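Local coordinates for protein NAD-dependent formate dehydrogenase gamma subunit (Cupriavidus necator, PDB 6VW7) that binds a [2Fe-2S] cluster in a thioredoxin-like domain and probably takes part in electron transfer between formate oxidation and NAD within the formate dehydrogenase complex, at residues 16-21 and 37-42; 30-35 and 53-59. One frame throughout, in Å; residues are numbered along the deposited sequence. Where two conformers were deposited one is given.

Contact 1 (16-21 and 37-42); sequences RIAAIV and EIQDTQ
Ile20 meets segment 37-42 with all three of its outer carbons. Ile20 CG2 rests on Glu37 CG at 3.6 Å and also touches Ile38 CG1. CG1 lies beside the backbone N of Ile20 (chi1 -74°). From there Ile20 CD1 runs past Thr41 in the opposite direction and comes 3.4 Å from Thr41 OG1. That hydroxyl is tied down within its own helix. Thr41 OG1 donates to Glu37 O at 2.8 Å, and Gln42 NE2 donates to Thr41 OG1 at 3.0 Å. Glu37 O is gripped twice, since Thr41 N reaches it from the opposite face of the carbonyl. The buried side is mostly apolar. Ile17 and Ile38 cross nearly at right angles, with Ile17 CG2 3.9 Å from Ile38 CD1. Gln42 is the polar residue at its border: CG packs against Ile17 CG1, while OE1 accepts a hydrogen bond from Asp13 N. The solvent side is looser. The bent Arg16 chain brings Arg16 NH2 to 3.9 Å from Thr41 CG2. Arg16 NH2 stays 4.6 Å from Glu37 OE2, too far for a salt bridge. The two segments run roughly antiparallel, with 146° between their axes. Helix 50-57 packs against the apolar side, where Ile53 touches both Val21 and Ile38.

Contact 2 (30-35 and 53-59); sequences ALLPIL and IARALNL
Leu57 reaches toward segment 30-35 and sets its two methyls into different hollows. Leu57 CD1 settles over the backbone of Leu31, 3.8 Å from Leu31 CA and 3.9 Å from Leu31 CB. Leu57 CD2 rests over the notch between Ala30 CB and Ile34 CD1. Ile34 and Leu57 meet tip to tip there, with Ile34 CD1 and Leu57 CD2 3.8 Å apart. Ile53, one turn earlier, is the second bump. Its three outer carbons go to three partners. Ile53 CG2 presses on Leu31 CD1 at 3.4 Å, a tight carbon contact. CG1 slides past Ile34 CG2, and Ile53 CD1 touches Leu35 CD2 at 4.0 Å. Leu31 is the bump from the other side. Its CG lies anti to the backbone N (chi1 -177°), which carries the methyls across. Leu31 CD1 rests over the groove formed by Ile53 CG2 and Leu57 CD1, and Leu31 CD2 touches Leu59 CD1 at 4.1 Å. A Schellman motif turns Leu59 toward Leu31: Asn58 has positive phi, and Leu59 N hydrogen-bonds back to Ala54 O at 2.9 Å. The helix segments run at 144°. With Val21 and Val67 they build the aliphatic core of the N-terminal bundle of helices 14-24, 31-42, 50-57 and 61-70, as in the complex I 24 kDa family.

In the fold
From the N terminus the chain first forms helix 14-24, then turns into helix 31-42. Contact 1 closes this first hairpin by joining 16-21 to 37-42. The chain goes on to helix 50-57, and contact 2 brings 53-59 back to 30-35, near the start of helix 31-42. The two loops therefore cross, and helix 31-42 serves both. The contacts lie about 11 Å apart between centres and merge where Val21 packs on Ile34 and Ala56. Together they tie three N-terminal helices into one bundle. This lies away from the cluster site, and the beta subunit packs against Leu31, Leu32 and Pro33.

Contact 1 (16-21 and 37-42)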
ATOM      1  N   ARG A  16       8.142 -19.126  27.023  1.00 31.28           N
ATOM      2  CA  ARG A  16       8.014 -17.775  26.494  1.00 32.45           C
ATOM      3  C   ARG A  16       6.677 -17.580  25.784  1.00 31.24           C
ATOM      4  O   ARG A  16       6.092 -16.493  25.858  1.00 27.85           O
ATOM      5  CB  ARG A  16       9.188 -17.456  25.559  1.00 40.34           C
ATOM      6  CG  ARG A  16      10.516 -17.221  26.319  1.00 50.32           C
ATOM      7  CD  ARG A  16      11.260 -15.961  25.833  1.00 54.53           C
ATOM      8  NE  ARG A  16      10.389 -15.090  25.034  1.00 56.94           N
ATOM      9  CZ  ARG A  16      10.773 -13.931  24.499  1.00 56.86           C
ATOM     10  NH1 ARG A  16      12.015 -13.490  24.680  1.00 57.45           N
ATOM     11  NH2 ARG A  16       9.909 -13.211  23.798  1.00 52.97           N
ATOM     12  N   ILE A  17       6.167 -18.622  25.114  1.00 29.48           N
ATOM     13  CA  ILE A  17       4.861 -18.511  24.455  1.00 27.50           C
ATOM     14  C   ILE A  17       3.764 -18.218  25.475  1.00 29.28           C
ATOM     15  O   ILE A  17       2.887 -17.377  25.239  1.00 28.96           O
ATOM     16  CB  ILE A  17       4.550 -19.784  23.648  1.00 30.37           C
ATOM     17  CG1 ILE A  17       5.433 -19.859  22.402  1.00 31.01           C
ATOM     18  CG2 ILE A  17       3.066 -19.821  23.233  1.00 31.28           C
ATOM     19  CD1 ILE A  17       5.360 -21.218  21.675  1.00 32.49           C
ATOM     20  N   ALA A  18       3.808 -18.891  26.634  1.00 29.66           N
ATOM     21  CA  ALA A  18       2.809 -18.638  27.667  1.00 30.53           C
ATOM     22  C   ALA A  18       2.878 -17.196  28.161  1.00 29.03           C
ATOM     23  O   ALA A  18       1.846 -16.572  28.434  1.00 27.63           O
ATOM     24  CB  ALA A  18       3.006 -19.616  28.830  1.00 34.67           C
ATOM     25  N   ALA A  19       4.088 -16.652  28.293  1.00 28.86           N
ATOM     26  CA  ALA A  19       4.235 -15.264  28.725  1.00 29.20           C
ATOM     27  C   ALA A  19       3.751 -14.297  27.656  1.00 27.19           C
ATOM     28  O   ALA A  19       3.136 -13.270  27.969  1.00 26.92           O
ATOM     29  CB  ALA A  19       5.694 -14.967  29.068  1.00 28.13           C
ATOM     30  N   ILE A  20       4.095 -14.570  26.399  1.00 25.94           N
ATOM     31  CA  ILE A  20       3.624 -13.739  25.296  1.00 27.81           C
ATOM     32  C   ILE A  20       2.101 -13.637  25.324  1.00 28.85           C
ATOM     33  O   ILE A  20       1.520 -12.547  25.181  1.00 26.11           O
ATOM     34  CB  ILE A  20       4.118 -14.306  23.953  1.00 30.43           C
ATOM     35  CG1 ILE A  20       5.615 -14.029  23.737  1.00 31.84           C
ATOM     36  CG2 ILE A  20       3.255 -13.790  22.797  1.00 27.35           C
ATOM     37  CD1 ILE A  20       6.204 -14.854  22.587  1.00 31.05           C
ATOM     38  N   VAL A  21       1.439 -14.777  25.516  1.00 27.73           N
ATOM     39  CA  VAL A  21      -0.022 -14.813  25.566  1.00 26.61           C
ATOM     40  C   VAL A  21      -0.524 -14.044  26.781  1.00 28.22           C
ATOM     41  O   VAL A  21      -1.462 -13.242  26.686  1.00 28.42           O
ATOM     42  CB  VAL A  21      -0.498 -16.278  25.586  1.00 29.25           C
ATOM     43  CG1 VAL A  21      -1.974 -16.376  25.889  1.00 27.70           C
ATOM     44  CG2 VAL A  21      -0.133 -16.996  24.283  1.00 25.77           C
ATOM     45  N   GLU A  37       3.399 -12.195  17.546  1.00 23.11           N
ATOM     46  CA  GLU A  37       4.536 -12.192  18.473  1.00 24.09           C
ATOM     47  C   GLU A  37       5.144 -13.586  18.623  1.00 25.60           C
ATOM     48  O   GLU A  37       6.369 -13.724  18.704  1.00 25.42           O
ATOM     49  CB  GLU A  37       4.117 -11.648  19.841  1.00 21.92           C
ATOM     50  CG  GLU A  37       5.273 -11.528  20.865  1.00 33.42           C
ATOM     51  CD  GLU A  37       6.319 -10.468  20.504  1.00 37.20           C
ATOM     52  OE1 GLU A  37       6.146  -9.758  19.482  1.00 38.42           O
ATOM     53  OE2 GLU A  37       7.321 -10.346  21.253  1.00 42.07           O
ATOM     54  N   ILE A  38       4.307 -14.626  18.657  1.00 25.36           N
ATOM     55  CA  ILE A  38       4.811 -16.001  18.674  1.00 27.10           C
ATOM     56  C   ILE A  38       5.629 -16.286  17.418  1.00 26.92           C
ATOM     57  O   ILE A  38       6.772 -16.744  17.495  1.00 26.59           O
ATOM     58  CB  ILE A  38       3.653 -17.009  18.822  1.00 25.78           C
ATOM     59  CG1 ILE A  38       2.903 -16.787  20.140  1.00 26.30           C
ATOM     60  CG2 ILE A  38       4.205 -18.432  18.767  1.00 25.43           C
ATOM     61  CD1 ILE A  38       1.643 -17.674  20.310  1.00 24.91           C
ATOM     62  N   GLN A  39       5.059 -16.015  16.240  1.00 27.38           N
ATOM     63  CA  GLN A  39       5.789 -16.246  14.994  1.00 26.67           C
ATOM     64  C   GLN A  39       7.052 -15.388  14.913  1.00 28.05           C
ATOM     65  O   GLN A  39       8.088 -15.847  14.417  1.00 29.34           O
ATOM     66  CB  GLN A  39       4.880 -15.987  13.781  1.00 24.76           C
ATOM     67  CG  GLN A  39       5.566 -16.221  12.429  1.00 26.93           C
ATOM     68  CD  GLN A  39       4.605 -16.658  11.344  1.00 30.75           C
ATOM     69  OE1 GLN A  39       3.838 -17.608  11.523  1.00 33.41           O
ATOM     70  NE2 GLN A  39       4.641 -15.969  10.203  1.00 30.53           N
ATOM     71  N   ASP A  40       6.974 -14.127  15.357  1.00 25.64           N
ATOM     72  CA  ASP A  40       8.138 -13.244  15.277  1.00 29.69           C
ATOM     73  C   ASP A  40       9.282 -13.749  16.146  1.00 32.74           C
ATOM     74  O   ASP A  40      10.451 -13.624  15.774  1.00 35.67           O
ATOM     75  CB  ASP A  40       7.763 -11.812  15.676  1.00 31.87           C
ATOM     76  CG  ASP A  40       6.889 -11.114  14.621  1.00 34.54           C
ATOM     77  OD1 ASP A  40       6.688 -11.697  13.534  1.00 34.78           O
ATOM     78  OD2 ASP A  40       6.392  -9.995  14.889  1.00 36.10           O
ATOM     79  N   THR A  41       8.969 -14.316  17.313  1.00 33.66           N
ATOM     80  CA  THR A  41      10.019 -14.726  18.236  1.00 33.14           C
ATOM     81  C   THR A  41      10.427 -16.190  18.081  1.00 32.43           C
ATOM     82  O   THR A  41      11.603 -16.514  18.278  1.00 31.34           O
ATOM     83  CB  THR A  41       9.594 -14.453  19.687  1.00 35.37           C
ATOM     84  OG1 THR A  41       8.391 -15.168  19.998  1.00 30.53           O
ATOM     85  CG2 THR A  41       9.360 -12.954  19.911  1.00 36.09           C
ATOM     86  N   GLN A  42       9.503 -17.081  17.723  1.00 31.48           N
ATOM     87  CA  GLN A  42       9.799 -18.506  17.641  1.00 33.61           C
ATOM     88  C   GLN A  42       9.981 -19.007  16.217  1.00 35.68           C
ATOM     89  O   GLN A  42      10.519 -20.102  16.028  1.00 36.78           O
ATOM     90  CB  GLN A  42       8.679 -19.315  18.306  1.00 33.43           C
ATOM     91  CG  GLN A  42       8.203 -18.717  19.617  1.00 33.54           C
ATOM     92  CD  GLN A  42       9.297 -18.717  20.659  1.00 33.92           C
ATOM     93  OE1 GLN A  42       9.937 -19.738  20.876  1.00 38.26           O
ATOM     94  NE2 GLN A  42       9.519 -17.573  21.310  1.00 30.51           N
TER

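Contact 2 (30-35 and 53-59)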
ATOM      1  N   ALA A  30      -7.020  -9.692  20.712  1.00 25.40           N
ATOM      2  CA  ALA A  30      -5.620 -10.016  20.956  1.00 25.37           C
ATOM      3  C   ALA A  30      -5.073 -11.143  20.083  1.00 24.90           C
ATOM      4  O   ALA A  30      -3.854 -11.292  20.028  1.00 26.75           O
ATOM      5  CB  ALA A  30      -5.448 -10.413  22.436  1.00 26.57           C
ATOM      6  N   LEU A  31      -5.916 -11.937  19.411  1.00 21.53           N
ATOM      7  CA  LEU A  31      -5.422 -13.176  18.806  1.00 23.91           C
ATOM      8  C   LEU A  31      -4.339 -12.912  17.758  1.00 25.45           C
ATOM      9  O   LEU A  31      -3.278 -13.547  17.795  1.00 26.12           O
ATOM     10  CB  LEU A  31      -6.567 -13.994  18.209  1.00 25.22           C
ATOM     11  CG  LEU A  31      -6.146 -15.342  17.618  1.00 27.37           C
ATOM     12  CD1 LEU A  31      -5.211 -16.081  18.570  1.00 28.92           C
ATOM     13  CD2 LEU A  31      -7.371 -16.209  17.308  1.00 27.57           C
ATOM     14  N   LEU A  32      -4.598 -12.015  16.786  1.00 23.38           N
ATOM     15  CA  LEU A  32      -3.582 -11.747  15.764  1.00 22.69           C
ATOM     16  C   LEU A  32      -2.301 -11.136  16.333  1.00 22.50           C
ATOM     17  O   LEU A  32      -1.216 -11.535  15.877  1.00 23.57           O
ATOM     18  CB  LEU A  32      -4.145 -10.862  14.637  1.00 22.21           C
ATOM     19  CG  LEU A  32      -4.621 -11.652  13.415  1.00 24.28           C
ATOM     20  CD1 LEU A  32      -5.889 -12.392  13.762  1.00 24.91           C
ATOM     21  CD2 LEU A  32      -4.849 -10.769  12.154  1.00 26.47           C
ATOM     22  N   PRO A  33      -2.335 -10.126  17.227  1.00 20.28           N
ATOM     23  CA  PRO A  33      -1.070  -9.688  17.858  1.00 22.73           C
ATOM     24  C   PRO A  33      -0.347 -10.816  18.568  1.00 23.97           C
ATOM     25  O   PRO A  33       0.892 -10.860  18.567  1.00 23.88           O
ATOM     26  CB  PRO A  33      -1.521  -8.592  18.831  1.00 23.21           C
ATOM     27  CG  PRO A  33      -2.762  -7.994  18.120  1.00 22.01           C
ATOM     28  CD  PRO A  33      -3.452  -9.205  17.540  1.00 21.21           C
ATOM     29  N   ILE A  34      -1.089 -11.732  19.194  1.00 24.41           N
ATOM     30  CA  ILE A  34      -0.448 -12.864  19.863  1.00 26.39           C
ATOM     31  C   ILE A  34       0.225 -13.766  18.836  1.00 25.37           C
ATOM     32  O   ILE A  34       1.389 -14.151  18.990  1.00 23.86           O
ATOM     33  CB  ILE A  34      -1.475 -13.643  20.707  1.00 23.73           C
ATOM     34  CG1 ILE A  34      -1.835 -12.859  21.965  1.00 24.28           C
ATOM     35  CG2 ILE A  34      -0.958 -15.042  21.051  1.00 23.38           C
ATOM     36  CD1 ILE A  34      -2.954 -13.490  22.797  1.00 23.26           C
ATOM     37  N   LEU A  35      -0.493 -14.099  17.759  1.00 23.09           N
ATOM     38  CA  LEU A  35       0.068 -14.985  16.743  1.00 23.62           C
ATOM     39  C   LEU A  35       1.295 -14.359  16.090  1.00 25.39           C
ATOM     40  O   LEU A  35       2.278 -15.054  15.814  1.00 28.08           O
ATOM     41  CB  LEU A  35      -0.995 -15.323  15.687  1.00 22.79           C
ATOM     42  CG  LEU A  35      -2.173 -16.186  16.162  1.00 24.06           C
ATOM     43  CD1 LEU A  35      -3.252 -16.360  15.047  1.00 22.62           C
ATOM     44  CD2 LEU A  35      -1.689 -17.533  16.634  1.00 26.24           C
ATOM     45  N   ILE A  53      -3.242 -20.419  23.960  1.00 29.87           N
ATOM     46  CA  ILE A  53      -3.934 -19.245  23.438  1.00 30.33           C
ATOM     47  C   ILE A  53      -5.431 -19.356  23.708  1.00 29.83           C
ATOM     48  O   ILE A  53      -6.047 -18.437  24.258  1.00 30.43           O
ATOM     49  CB  ILE A  53      -3.647 -19.091  21.935  1.00 29.88           C
ATOM     50  CG1 ILE A  53      -2.151 -18.874  21.696  1.00 29.46           C
ATOM     51  CG2 ILE A  53      -4.527 -17.992  21.312  1.00 27.98           C
ATOM     52  CD1 ILE A  53      -1.705 -19.242  20.288  1.00 30.49           C
ATOM     53  N   ALA A  54      -6.016 -20.513  23.380  1.00 28.75           N
ATOM     54  CA  ALA A  54      -7.460 -20.699  23.508  1.00 30.99           C
ATOM     55  C   ALA A  54      -7.929 -20.424  24.928  1.00 34.57           C
ATOM     56  O   ALA A  54      -8.885 -19.668  25.141  1.00 34.12           O
ATOM     57  CB  ALA A  54      -7.848 -22.114  23.078  1.00 32.65           C
ATOM     58  N   ARG A  55      -7.254 -21.028  25.922  1.00 36.30           N
ATOM     59  CA  ARG A  55      -7.640 -20.833  27.315  1.00 38.10           C
ATOM     60  C   ARG A  55      -7.555 -19.367  27.723  1.00 38.22           C
ATOM     61  O   ARG A  55      -8.443 -18.856  28.414  1.00 38.97           O
ATOM     62  CB  ARG A  55      -6.764 -21.698  28.227  1.00 42.37           C
ATOM     63  CG  ARG A  55      -6.896 -21.382  29.698  1.00 45.32           C
ATOM     64  CD  ARG A  55      -6.382 -22.536  30.556  1.00 49.65           C
ATOM     65  NE  ARG A  55      -6.187 -22.131  31.948  1.00 52.78           N
ATOM     66  CZ  ARG A  55      -6.156 -22.972  32.977  1.00 57.57           C
ATOM     67  NH1 ARG A  55      -6.321 -24.274  32.776  1.00 59.71           N
ATOM     68  NH2 ARG A  55      -5.968 -22.511  34.209  1.00 59.44           N
ATOM     69  N   ALA A  56      -6.474 -18.682  27.348  1.00 36.02           N
ATOM     70  CA  ALA A  56      -6.298 -17.312  27.819  1.00 35.71           C
ATOM     71  C   ALA A  56      -7.325 -16.355  27.211  1.00 33.57           C
ATOM     72  O   ALA A  56      -7.738 -15.398  27.874  1.00 32.96           O
ATOM     73  CB  ALA A  56      -4.890 -16.829  27.512  1.00 34.38           C
ATOM     74  N   LEU A  57      -7.732 -16.579  25.966  1.00 34.40           N
ATOM     75  CA  LEU A  57      -8.688 -15.707  25.288  1.00 33.83           C
ATOM     76  C   LEU A  57     -10.130 -16.200  25.383  1.00 37.55           C
ATOM     77  O   LEU A  57     -11.023 -15.610  24.752  1.00 36.54           O
ATOM     78  CB  LEU A  57      -8.300 -15.553  23.812  1.00 30.94           C
ATOM     79  CG  LEU A  57      -6.860 -15.086  23.523  1.00 31.74           C
ATOM     80  CD1 LEU A  57      -6.727 -14.751  22.029  1.00 29.48           C
ATOM     81  CD2 LEU A  57      -6.436 -13.891  24.378  1.00 32.06           C
ATOM     82  N   ASN A  58     -10.380 -17.264  26.146  1.00 40.88           N
ATOM     83  CA  ASN A  58     -11.704 -17.880  26.233  0.78 42.13           C
ATOM     84  C   ASN A  58     -12.259 -18.155  24.835  1.00 39.50           C
ATOM     85  O   ASN A  58     -13.403 -17.831  24.511  1.00 38.81           O
ATOM     86  CB  ASN A  58     -12.664 -17.020  27.064  0.78 44.90           C
ATOM     87  CG  ASN A  58     -13.964 -17.754  27.418  0.78 48.27           C
ATOM     88  OD1 ASN A  58     -13.997 -18.984  27.527  0.78 50.92           O
ATOM     89  ND2 ASN A  58     -15.040 -16.994  27.600  0.78 49.08           N
ATOM     90  N   LEU A  59     -11.420 -18.756  23.999  1.00 36.48           N
ATOM     91  CA  LEU A  59     -11.800 -19.188  22.660  1.00 34.95           C
ATOM     92  C   LEU A  59     -11.665 -20.702  22.585  1.00 34.58           C
ATOM     93  O   LEU A  59     -10.971 -21.316  23.399  1.00 33.52           O
ATOM     94  CB  LEU A  59     -10.919 -18.533  21.584  1.00 32.28           C
ATOM     95  CG  LEU A  59     -10.944 -17.011  21.448  1.00 29.60           C
ATOM     96  CD1 LEU A  59      -9.912 -16.565  20.447  1.00 25.18           C
ATOM     97  CD2 LEU A  59     -12.332 -16.549  21.009  1.00 31.23           C
TER